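Local coordinates for protein triphenylmethane reductase (Citrobacter sp., PDB 2JL1) that probably reduces triphenylmethane dyes, using an NADP cofactor bound to a Rossmann-type nucleotide-binding fold, at residues Q11-V16 and R175-A179; G98-I102 and N132-T136; I161-A165 and F228-F234. All coordinates share one frame; numbering follows the deposited sequence.

Contact 1 (Q11-V16 and R175-A179); sequences QLGGLV and RNELA. With NAP (NADP nicotinamide-adenine-dinucleotide phosphate), chain B.
Gln11 spreads its amide over one face of the Arg175 guanidinium, yet no hydrogen bond links the two. The evidence is geometric: CD of Gln11 sits 3.6 Å above the centre of the guanidinium plane, the two planes are 31° apart, and where Gln11 OE1 nears Arg175 NH1 the angle is poor, while NE2 and NH2 face each other as two donors. With CG opposite the carbonyl carbon and the chain extended past it, the amide lies over the guanidinium face.

What the arginine does bind is the diphosphate of NADP. Arg175 NE donates to NADP O2N over 2.7 Å, a bond bent to 134°. From helix 11-20, Leu12 N gives a nearly straight bond of 2.6 Å to NADP O1N and Gln11 N one of 2.9 Å to NADP O2A. One phosphate is thus gripped from both helices and its partner from the first, and the amino end of helix 11-20 would favour the negative charge, as in Rossmann dinucleotide sites.

Away from the cofactor the contact is mostly apolar. Ala179 CB wedges against the first helix, 3.6 Å from Leu15 CB and 3.8 Å from Val16 CG2, while Leu12 CD1 lies near Leu178 CB. The axes of the two segments pass 8.6 Å apart, crossing at -52°, with Ala179 CB at the interface. Beyond the pair, Leu12 and Leu178 both rest on Asn140 of strand 135-140 and on Tyr143, so the helices 11-20 and 175-186 meet beside the carboxyl end of that strand.

Contact 2 (G98-I102 and N132-T136); sequences GVKHI and NIPYT
Ile133 tucks its side chain against the loop at Val99 and Lys100, and its path shows how the two chains fit together. Its CB lies 4.1 Å from Ile102 CG2. From there the side chain splits. The CG2 branch, opposite the backbone N of its own residue, reaches 3.4 Å from Val99 O and also lies close to Lys100 O and to CG2 of Ile102, the isoleucine side chains crossing at about a right angle. The other branch, CG1, passes 3.6 Å from Val99 O, and its end, CD1, stays beside the same oxygen while meeting Val99 CB at 4.3 Å. Three carbons of one side chain therefore pack against a single carbonyl oxygen.

Pro134, next in the chain, packs its CD 3.4 Å from Lys100 O, and its CB approaches ND1 of His101 obliquely.

Past this point the backbones pair. Ile102 N donates to Pro134 O at 3.0 Å with a nearly straight N-H...O angle of 166°, and Thr136 N donates to Ile102 O at 2.9 Å with an N-H...O angle of 152°, the donor tilted from the carbonyl plane. Ile102 thus bonds to the residues flanking Tyr135, the register of a parallel bridge, and Ile102 CG2 meets Tyr135 CB on the same face of the sheet, where Ile128 of helix 117-130 covers both. Thr136 also pairs with Tyr104, extending the ladder, while its OG1 bonds His191 O. His101 bonds backbone to Ser68 and Leu70 on its other flank. Strand 101-107, helix 117-130 and strand 135-140 form a beta-alpha-beta unit, and this contact starts its two parallel strands side by side within the sheet of a Rossmann-type fold.

Contact 3 (I161-A165 and F228-F234); sequences IVTNA and FEEEKNF
Val162 and Phe234 supply the apolar part of the contact through a CH-pi approach. Val162 CB stands 3.9 Å from the centroid of the Phe234 ring and 18° off its normal, so the valine comes down on the ring face; CG2 lies nearest to CZ and CE1, while CG1 touches both the ring, at CD2, and Glu231 OE1.

An approach of acceptor to acceptor forms the second group. The carboxylate of Glu231 sits against the end of strand 160-163, with OE2 3.1 Å and OE1 3.2 Å from Val162 O. The bend at chi2 (68°) folds the carboxylate back alongside the strand.

Polar atoms also pack on carbon. Glu231 OE1 lies 3.2 Å from Thr163 CA. Asn164 crosses Glu231 at about a right angle, its OD1 3.1 Å from Glu231 CG; that oxygen is buried and has no polar partner in the model. Asn164 ND2 donates to Ala249 O of helix 242-256, and passes 3.6 Å from Phe228 CD1, with the amide and ring planes 79° apart.

At the end of the strand, hydrogen bonds are local: Ala165 N donates to Thr163 OG1 at 3.0 Å, an ST turn, and the same hydroxyl is bonded to His223 NE2.

With no hydrogen bond between them, the two segments meet by packing, while Asn164 is also tied to helix 242-256. A carboxylate pressed against a backbone carbonyl would probably raise the pKa of Glu231; a proton on it could ease the repulsion and might allow a hydrogen bond to Val162 O, though the geometry does not establish one.

In the fold
From the N terminus, helix 11-20 comes first, but contact 1 closes only at helix 175-186, spanning the cofactor-binding part of the parallel sheet. Inside that long loop, contact 2 closes a short one, joining strands 101-107 and 135-140 at their amino ends. Strand 160-163 then opens contact 3 before helix 175-186 closes contact 1, so contacts 1 and 3 cross; contact 3 closes later, at helix 228-237. Contacts 2 and 3 lie in series on opposite sides of the chain's centre, their centres about 42 Å apart. Contact 1 ties helices together beside NADP, contact 2 pairs strands of the main sheet, and contact 3 sets a helix against the small two-stranded sheet.

Contact 1 (Q11-V16 and R175-A179)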
loop_
_atom_site.group_PDB
_atom_site.type_symbol
_atom_site.label_atom_id
_atom_site.label_comp_id
_atom_site.label_asym_id
_atom_site.label_seq_id
_atom_site.Cartn_x
_atom_site.Cartn_y
_atom_site.Cartn_z
ATOM N N GLN A 11 2.886 23.695 -7.143
ATOM C CA GLN A 11 1.734 24.597 -7.147
ATOM C C GLN A 11 0.942 24.431 -5.860
ATOM O O GLN A 11 0.662 25.414 -5.166
ATOM C CB GLN A 11 0.879 24.410 -8.419
ATOM C CG GLN A 11 1.729 24.543 -9.694
ATOM C CD GLN A 11 0.931 24.388 -10.971
ATOM O OE1 GLN A 11 0.213 25.302 -11.368
ATOM N NE2 GLN A 11 1.058 23.228 -11.625
ATOM N N LEU A 12 0.638 23.189 -5.493
ATOM C CA LEU A 12 -0.139 22.959 -4.272
ATOM C C LEU A 12 0.632 23.372 -3.032
ATOM O O LEU A 12 0.081 24.035 -2.165
ATOM C CB LEU A 12 -0.570 21.482 -4.155
ATOM C CG LEU A 12 -1.535 21.107 -3.021
ATOM C CD1 LEU A 12 -2.962 21.608 -3.305
ATOM C CD2 LEU A 12 -1.549 19.574 -2.822
ATOM N N GLY A 13 1.892 22.951 -2.953
ATOM C CA GLY A 13 2.796 23.244 -1.827
ATOM C C GLY A 13 2.996 24.726 -1.559
ATOM O O GLY A 13 2.988 25.163 -0.409
ATOM N N GLY A 14 3.177 25.500 -2.629
ATOM C CA GLY A 14 3.346 26.963 -2.534
ATOM C C GLY A 14 2.086 27.609 -1.988
ATOM O O GLY A 14 2.158 28.512 -1.166
ATOM N N LEU A 15 0.924 27.120 -2.416
ATOM C CA LEU A 15 -0.355 27.633 -1.896
ATOM C C LEU A 15 -0.597 27.244 -0.426
ATOM O O LEU A 15 -1.191 28.015 0.327
ATOM C CB LEU A 15 -1.532 27.203 -2.780
ATOM C CG LEU A 15 -1.711 27.796 -4.180
ATOM C CD1 LEU A 15 -2.719 26.944 -5.003
ATOM C CD2 LEU A 15 -2.161 29.252 -4.116
ATOM N N VAL A 16 -0.145 26.062 -0.015
ATOM C CA VAL A 16 -0.262 25.635 1.389
ATOM C C VAL A 16 0.565 26.590 2.268
ATOM O O VAL A 16 0.086 27.070 3.290
ATOM C CB VAL A 16 0.182 24.146 1.620
ATOM C CG1 VAL A 16 0.400 23.853 3.117
ATOM C CG2 VAL A 16 -0.874 23.176 1.104
ATOM N N ARG A 175 -6.919 23.854 -6.508
ATOM C CA ARG A 175 -5.712 23.680 -5.674
ATOM C C ARG A 175 -5.750 24.621 -4.498
ATOM O O ARG A 175 -5.338 24.252 -3.400
ATOM C CB ARG A 175 -4.460 24.023 -6.452
ATOM C CG ARG A 175 -3.921 22.936 -7.275
ATOM C CD ARG A 175 -2.528 23.315 -7.735
ATOM N NE ARG A 175 -2.202 22.471 -8.872
ATOM C CZ ARG A 175 -2.367 22.844 -10.135
ATOM N NH1 ARG A 175 -2.796 24.068 -10.411
ATOM N NH2 ARG A 175 -2.068 21.999 -11.110
ATOM N N ASN A 176 -6.223 25.843 -4.743
ATOM C CA ASN A 176 -6.302 26.848 -3.695
ATOM C C ASN A 176 -7.124 26.376 -2.504
ATOM O O ASN A 176 -6.669 26.465 -1.373
ATOM C CB ASN A 176 -6.830 28.176 -4.216
ATOM C CG ASN A 176 -6.878 29.211 -3.142
ATOM O OD1 ASN A 176 -7.940 29.731 -2.819
ATOM N ND2 ASN A 176 -5.735 29.484 -2.540
ATOM N N GLU A 177 -8.314 25.847 -2.761
ATOM C CA GLU A 177 -9.175 25.352 -1.676
ATOM C C GLU A 177 -8.639 24.096 -1.020
ATOM O O GLU A 177 -8.781 23.933 0.183
ATOM C CB GLU A 177 -10.613 25.120 -2.152
ATOM C CG GLU A 177 -11.308 26.392 -2.598
ATOM C CD GLU A 177 -12.711 26.154 -3.088
ATOM O OE1 GLU A 177 -12.921 25.357 -4.043
ATOM O OE2 GLU A 177 -13.589 26.824 -2.538
ATOM N N LEU A 178 -8.014 23.214 -1.793
ATOM C CA LEU A 178 -7.374 22.028 -1.210
ATOM C C LEU A 178 -6.197 22.431 -0.332
ATOM O O LEU A 178 -5.955 21.828 0.713
ATOM C CB LEU A 178 -6.896 21.082 -2.294
ATOM C CG LEU A 178 -8.055 20.484 -3.078
ATOM C CD1 LEU A 178 -7.543 19.822 -4.385
ATOM C CD2 LEU A 178 -8.862 19.528 -2.178
ATOM N N ALA A 179 -5.487 23.478 -0.744
ATOM C CA ALA A 179 -4.348 23.984 0.029
ATOM C C ALA A 179 -4.804 24.615 1.329
ATOM O O ALA A 179 -4.138 24.496 2.363
ATOM C CB ALA A 179 -3.566 24.997 -0.787
HETATM P PA NAP B . 3.473 20.157 -9.035
HETATM O O1A NAP B . 3.806 19.457 -10.306
HETATM O O2A NAP B . 3.332 21.624 -9.143
HETATM O O5B NAP B . 4.529 19.814 -7.890
HETATM C C5B NAP B . 5.116 18.545 -7.705
HETATM C C4B NAP B . 6.167 18.767 -6.628
HETATM O O4B NAP B . 6.859 17.560 -6.336
HETATM C C3B NAP B . 7.188 19.784 -7.139
HETATM O O3B NAP B . 7.436 20.742 -6.142
HETATM C C2B NAP B . 8.431 18.969 -7.360
HETATM O O2B NAP B . 9.569 19.695 -7.016
HETATM C C1B NAP B . 8.241 17.854 -6.352
HETATM N N9A NAP B . 9.109 16.721 -6.700
HETATM C C8A NAP B . 9.209 16.066 -7.896
HETATM N N7A NAP B . 10.141 15.094 -7.760
HETATM C C5A NAP B . 10.646 15.146 -6.505
HETATM C C6A NAP B . 11.620 14.399 -5.843
HETATM N N6A NAP B . 12.264 13.411 -6.459
HETATM N N1A NAP B . 11.914 14.697 -4.533
HETATM C C2A NAP B . 11.266 15.727 -3.887
HETATM N N3A NAP B . 10.299 16.458 -4.539
HETATM C C4A NAP B . 10.003 16.170 -5.832
HETATM O O3 NAP B . 2.093 19.498 -8.485
HETATM P PN NAP B . 0.819 20.179 -7.774
HETATM O O1N NAP B . 1.340 21.035 -6.695
HETATM O O2N NAP B . -0.065 20.762 -8.821
HETATM O O5D NAP B . 0.105 18.883 -7.060
HETATM C C5D NAP B . 0.753 18.221 -5.982
HETATM C C4D NAP B . 0.712 16.691 -6.067
HETATM O O4D NAP B . -0.630 16.268 -6.240
HETATM C C3D NAP B . 1.484 16.140 -7.268
HETATM O O3D NAP B . 2.824 15.809 -7.002
HETATM C C2D NAP B . 0.692 14.920 -7.699
HETATM O O2D NAP B . 1.090 13.718 -7.074
HETATM C C1D NAP B . -0.706 15.235 -7.211
HETATM N N1N NAP B . -1.530 15.593 -8.378
HETATM C C2N NAP B . -2.873 15.658 -8.184
HETATM C C3N NAP B . -3.702 15.938 -9.232
HETATM C C7N NAP B . -5.157 15.991 -9.036
HETATM O O7N NAP B . -5.929 16.419 -10.155
HETATM N N7N NAP B . -5.636 15.596 -7.851
HETATM C C4N NAP B . -3.160 16.261 -10.493
HETATM C C5N NAP B . -1.796 16.286 -10.652
HETATM C C6N NAP B . -0.977 15.891 -9.588
HETATM P P2B NAP B . 10.428 20.508 -8.115
HETATM O O1X NAP B . 9.972 21.953 -8.060
HETATM O O2X NAP B . 10.223 19.971 -9.522
HETATM O O3X NAP B . 11.872 20.352 -7.685
#

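Contact 2 (G98-I102 and N132-T136)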
loop_
_atom_site.group_PDB
_atom_site.type_symbol
_atom_site.label_atom_id
_atom_site.label_comp_id
_atom_site.label_asym_id
_atom_site.label_seq_id
_atom_site.Cartn_x
_atom_site.Cartn_y
_atom_site.Cartn_z
ATOM N N GLY A 98 11.036 10.603 13.937
ATOM C CA GLY A 98 10.138 10.823 15.064
ATOM C C GLY A 98 9.114 11.934 14.841
ATOM O O GLY A 98 8.712 12.629 15.790
ATOM N N VAL A 99 8.708 12.105 13.583
ATOM C CA VAL A 99 7.645 13.050 13.207
ATOM C C VAL A 99 6.402 12.714 14.044
ATOM O O VAL A 99 6.036 11.547 14.162
ATOM C CB VAL A 99 7.378 13.006 11.672
ATOM C CG1 VAL A 99 6.110 13.733 11.294
ATOM C CG2 VAL A 99 8.558 13.615 10.903
ATOM N N LYS A 100 5.805 13.725 14.666
ATOM C CA LYS A 100 4.691 13.522 15.587
ATOM C C LYS A 100 3.306 13.456 14.920
ATOM O O LYS A 100 2.383 12.855 15.473
ATOM C CB LYS A 100 4.703 14.611 16.667
ATOM C CG LYS A 100 5.938 14.570 17.584
ATOM C CD LYS A 100 5.928 13.340 18.495
ATOM C CE LYS A 100 7.157 13.289 19.390
ATOM N NZ LYS A 100 8.424 12.968 18.647
ATOM N N HIS A 101 3.158 14.070 13.746
ATOM C CA HIS A 101 1.880 14.064 13.007
ATOM C C HIS A 101 2.171 14.067 11.516
ATOM O O HIS A 101 2.968 14.867 11.058
ATOM C CB HIS A 101 1.000 15.293 13.354
ATOM C CG HIS A 101 0.865 15.547 14.825
ATOM N ND1 HIS A 101 -0.144 14.998 15.587
ATOM C CD2 HIS A 101 1.627 16.276 15.677
ATOM C CE1 HIS A 101 0.001 15.379 16.845
ATOM N NE2 HIS A 101 1.070 16.152 16.927
ATOM N N ILE A 102 1.525 13.182 10.762
ATOM C CA ILE A 102 1.693 13.201 9.321
ATOM C C ILE A 102 0.355 13.394 8.577
ATOM O O ILE A 102 -0.584 12.622 8.772
ATOM C CB ILE A 102 2.442 11.942 8.830
ATOM C CG1 ILE A 102 2.690 11.995 7.326
ATOM C CG2 ILE A 102 1.680 10.669 9.191
ATOM C CD1 ILE A 102 4.017 11.345 6.934
ATOM N N ASN A 132 2.476 4.021 12.917
ATOM C CA ASN A 132 1.817 4.433 14.171
ATOM C C ASN A 132 1.868 5.948 14.453
ATOM O O ASN A 132 1.503 6.387 15.549
ATOM C CB ASN A 132 2.396 3.655 15.369
ATOM C CG ASN A 132 2.185 2.152 15.242
ATOM O OD1 ASN A 132 1.132 1.705 14.773
ATOM N ND2 ASN A 132 3.190 1.363 15.647
ATOM N N ILE A 133 2.335 6.747 13.488
ATOM C CA ILE A 133 2.234 8.203 13.615
ATOM C C ILE A 133 0.775 8.619 13.385
ATOM O O ILE A 133 0.155 8.189 12.401
ATOM C CB ILE A 133 3.159 8.968 12.620
ATOM C CG1 ILE A 133 4.623 8.518 12.724
ATOM C CG2 ILE A 133 3.055 10.490 12.827
ATOM C CD1 ILE A 133 5.540 9.116 11.578
ATOM N N PRO A 134 0.213 9.447 14.294
ATOM C CA PRO A 134 -1.113 10.051 14.085
ATOM C C PRO A 134 -1.178 10.685 12.702
ATOM O O PRO A 134 -0.314 11.504 12.375
ATOM C CB PRO A 134 -1.159 11.154 15.147
ATOM C CG PRO A 134 -0.237 10.675 16.232
ATOM C CD PRO A 134 0.826 9.871 15.570
ATOM N N TYR A 135 -2.182 10.310 11.906
ATOM C CA TYR A 135 -2.239 10.695 10.479
ATOM C C TYR A 135 -3.488 11.504 10.177
ATOM O O TYR A 135 -4.478 11.464 10.921
ATOM C CB TYR A 135 -2.222 9.453 9.553
ATOM C CG TYR A 135 -3.466 8.592 9.721
ATOM C CD1 TYR A 135 -4.641 8.874 9.007
ATOM C CD2 TYR A 135 -3.483 7.530 10.633
ATOM C CE1 TYR A 135 -5.793 8.104 9.177
ATOM C CE2 TYR A 135 -4.629 6.750 10.811
ATOM C CZ TYR A 135 -5.774 7.050 10.097
ATOM O OH TYR A 135 -6.901 6.299 10.287
ATOM N N THR A 136 -3.436 12.240 9.074
ATOM C CA THR A 136 -4.628 12.782 8.446
ATOM C C THR A 136 -4.491 12.520 6.956
ATOM O O THR A 136 -3.538 12.969 6.333
ATOM C CB THR A 136 -4.797 14.299 8.636
ATOM O OG1 THR A 136 -4.753 14.638 10.038
ATOM C CG2 THR A 136 -6.165 14.733 8.067
#

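Contact 3 (I161-A165 and F228-F234)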
loop_
_atom_site.group_PDB
_atom_site.type_symbol
_atom_site.label_atom_id
_atom_site.label_comp_id
_atom_site.label_asym_id
_atom_site.label_seq_id
_atom_site.Cartn_x
_atom_site.Cartn_y
_atom_site.Cartn_z
ATOM N N ILE A 161 -15.295 23.327 -26.527
ATOM C CA ILE A 161 -14.499 22.527 -25.599
ATOM C C ILE A 161 -14.643 21.090 -26.092
ATOM O O ILE A 161 -15.759 20.582 -26.159
ATOM C CB ILE A 161 -15.041 22.606 -24.152
ATOM C CG1 ILE A 161 -14.939 24.036 -23.611
ATOM C CG2 ILE A 161 -14.286 21.650 -23.244
ATOM C CD1 ILE A 161 -15.642 24.237 -22.231
ATOM N N VAL A 162 -13.521 20.459 -26.454
ATOM C CA VAL A 162 -13.515 19.103 -27.016
ATOM C C VAL A 162 -12.989 18.112 -25.962
ATOM O O VAL A 162 -11.861 18.266 -25.452
ATOM C CB VAL A 162 -12.659 19.043 -28.339
ATOM C CG1 VAL A 162 -12.660 17.644 -28.955
ATOM C CG2 VAL A 162 -13.182 20.024 -29.360
ATOM N N THR A 163 -13.827 17.153 -25.568
ATOM C CA THR A 163 -13.431 16.137 -24.584
ATOM C C THR A 163 -14.032 14.807 -24.950
ATOM O O THR A 163 -15.011 14.754 -25.664
ATOM C CB THR A 163 -14.019 16.422 -23.167
ATOM O OG1 THR A 163 -15.384 15.990 -23.127
ATOM C CG2 THR A 163 -13.953 17.882 -22.813
ATOM N N ASN A 164 -13.487 13.731 -24.395
ATOM C CA ASN A 164 -14.183 12.446 -24.444
ATOM C C ASN A 164 -14.824 12.070 -23.100
ATOM O O ASN A 164 -14.956 10.886 -22.798
ATOM C CB ASN A 164 -13.244 11.327 -24.933
ATOM C CG ASN A 164 -11.948 11.262 -24.146
ATOM O OD1 ASN A 164 -11.279 12.274 -23.960
ATOM N ND2 ASN A 164 -11.577 10.066 -23.686
ATOM N N ALA A 165 -15.282 13.072 -22.341
ATOM C CA ALA A 165 -15.874 12.862 -21.007
ATOM C C ALA A 165 -17.373 12.601 -21.010
ATOM O O ALA A 165 -17.944 12.259 -19.977
ATOM C CB ALA A 165 -15.577 14.058 -20.098
ATOM N N PHE A 228 -12.283 8.616 -27.261
ATOM C CA PHE A 228 -10.927 8.536 -26.751
ATOM C C PHE A 228 -9.861 8.788 -27.835
ATOM O O PHE A 228 -8.965 9.625 -27.660
ATOM C CB PHE A 228 -10.703 7.170 -26.117
ATOM C CG PHE A 228 -9.362 7.016 -25.440
ATOM C CD1 PHE A 228 -9.208 7.344 -24.096
ATOM C CD2 PHE A 228 -8.265 6.509 -26.134
ATOM C CE1 PHE A 228 -7.973 7.188 -23.455
ATOM C CE2 PHE A 228 -7.026 6.361 -25.497
ATOM C CZ PHE A 228 -6.887 6.705 -24.156
ATOM N N GLU A 229 -9.955 8.064 -28.941
ATOM C CA GLU A 229 -8.934 8.154 -29.991
ATOM C C GLU A 229 -9.056 9.486 -30.750
ATOM O O GLU A 229 -8.049 10.094 -31.109
ATOM C CB GLU A 229 -8.997 6.935 -30.934
ATOM C CG GLU A 229 -7.627 6.308 -31.325
ATOM C CD GLU A 229 -6.780 5.798 -30.130
ATOM O OE1 GLU A 229 -5.693 6.374 -29.908
ATOM O OE2 GLU A 229 -7.177 4.831 -29.417
ATOM N N GLU A 230 -10.278 9.965 -30.950
ATOM C CA GLU A 230 -10.458 11.297 -31.515
ATOM C C GLU A 230 -9.875 12.388 -30.598
ATOM O O GLU A 230 -9.253 13.329 -31.079
ATOM C CB GLU A 230 -11.920 11.563 -31.816
ATOM C CG GLU A 230 -12.453 10.779 -33.019
ATOM C CD GLU A 230 -13.954 10.894 -33.164
ATOM O OE1 GLU A 230 -14.678 10.910 -32.140
ATOM O OE2 GLU A 230 -14.418 10.970 -34.317
ATOM N N GLU A 231 -10.058 12.248 -29.288
ATOM C CA GLU A 231 -9.469 13.193 -28.328
ATOM C C GLU A 231 -7.939 13.241 -28.408
ATOM O O GLU A 231 -7.365 14.319 -28.585
ATOM C CB GLU A 231 -9.910 12.893 -26.891
ATOM C CG GLU A 231 -9.424 13.939 -25.856
ATOM C CD GLU A 231 -10.073 15.318 -26.028
ATOM O OE1 GLU A 231 -11.154 15.424 -26.655
ATOM O OE2 GLU A 231 -9.495 16.297 -25.530
ATOM N N LYS A 232 -7.302 12.076 -28.268
ATOM C CA LYS A 232 -5.840 11.935 -28.329
ATOM C C LYS A 232 -5.274 12.650 -29.549
ATOM O O LYS A 232 -4.308 13.421 -29.423
ATOM C CB LYS A 232 -5.445 10.456 -28.320
ATOM C CG LYS A 232 -4.123 10.135 -27.625
ATOM C CD LYS A 232 -4.110 8.709 -27.049
ATOM C CE LYS A 232 -3.579 7.681 -28.058
ATOM N NZ LYS A 232 -3.522 6.262 -27.536
ATOM N N ASN A 233 -5.890 12.422 -30.713
ATOM C CA ASN A 233 -5.500 13.058 -31.974
ATOM C C ASN A 233 -5.774 14.563 -32.060
ATOM O O ASN A 233 -4.988 15.315 -32.663
ATOM C CB ASN A 233 -6.202 12.376 -33.153
ATOM C CG ASN A 233 -5.859 10.899 -33.279
ATOM O OD1 ASN A 233 -4.995 10.372 -32.566
ATOM N ND2 ASN A 233 -6.532 10.225 -34.201
ATOM N N PHE A 234 -6.892 14.997 -31.491
ATOM C CA PHE A 234 -7.240 16.415 -31.453
ATOM C C PHE A 234 -6.172 17.192 -30.672
ATOM O O PHE A 234 -5.735 18.264 -31.094
ATOM C CB PHE A 234 -8.643 16.626 -30.840
ATOM C CG PHE A 234 -8.917 18.051 -30.425
ATOM C CD1 PHE A 234 -9.296 19.003 -31.373
ATOM C CD2 PHE A 234 -8.764 18.444 -29.096
ATOM C CE1 PHE A 234 -9.533 20.321 -30.998
ATOM C CE2 PHE A 234 -9.004 19.763 -28.708
ATOM C CZ PHE A 234 -9.389 20.705 -29.661
#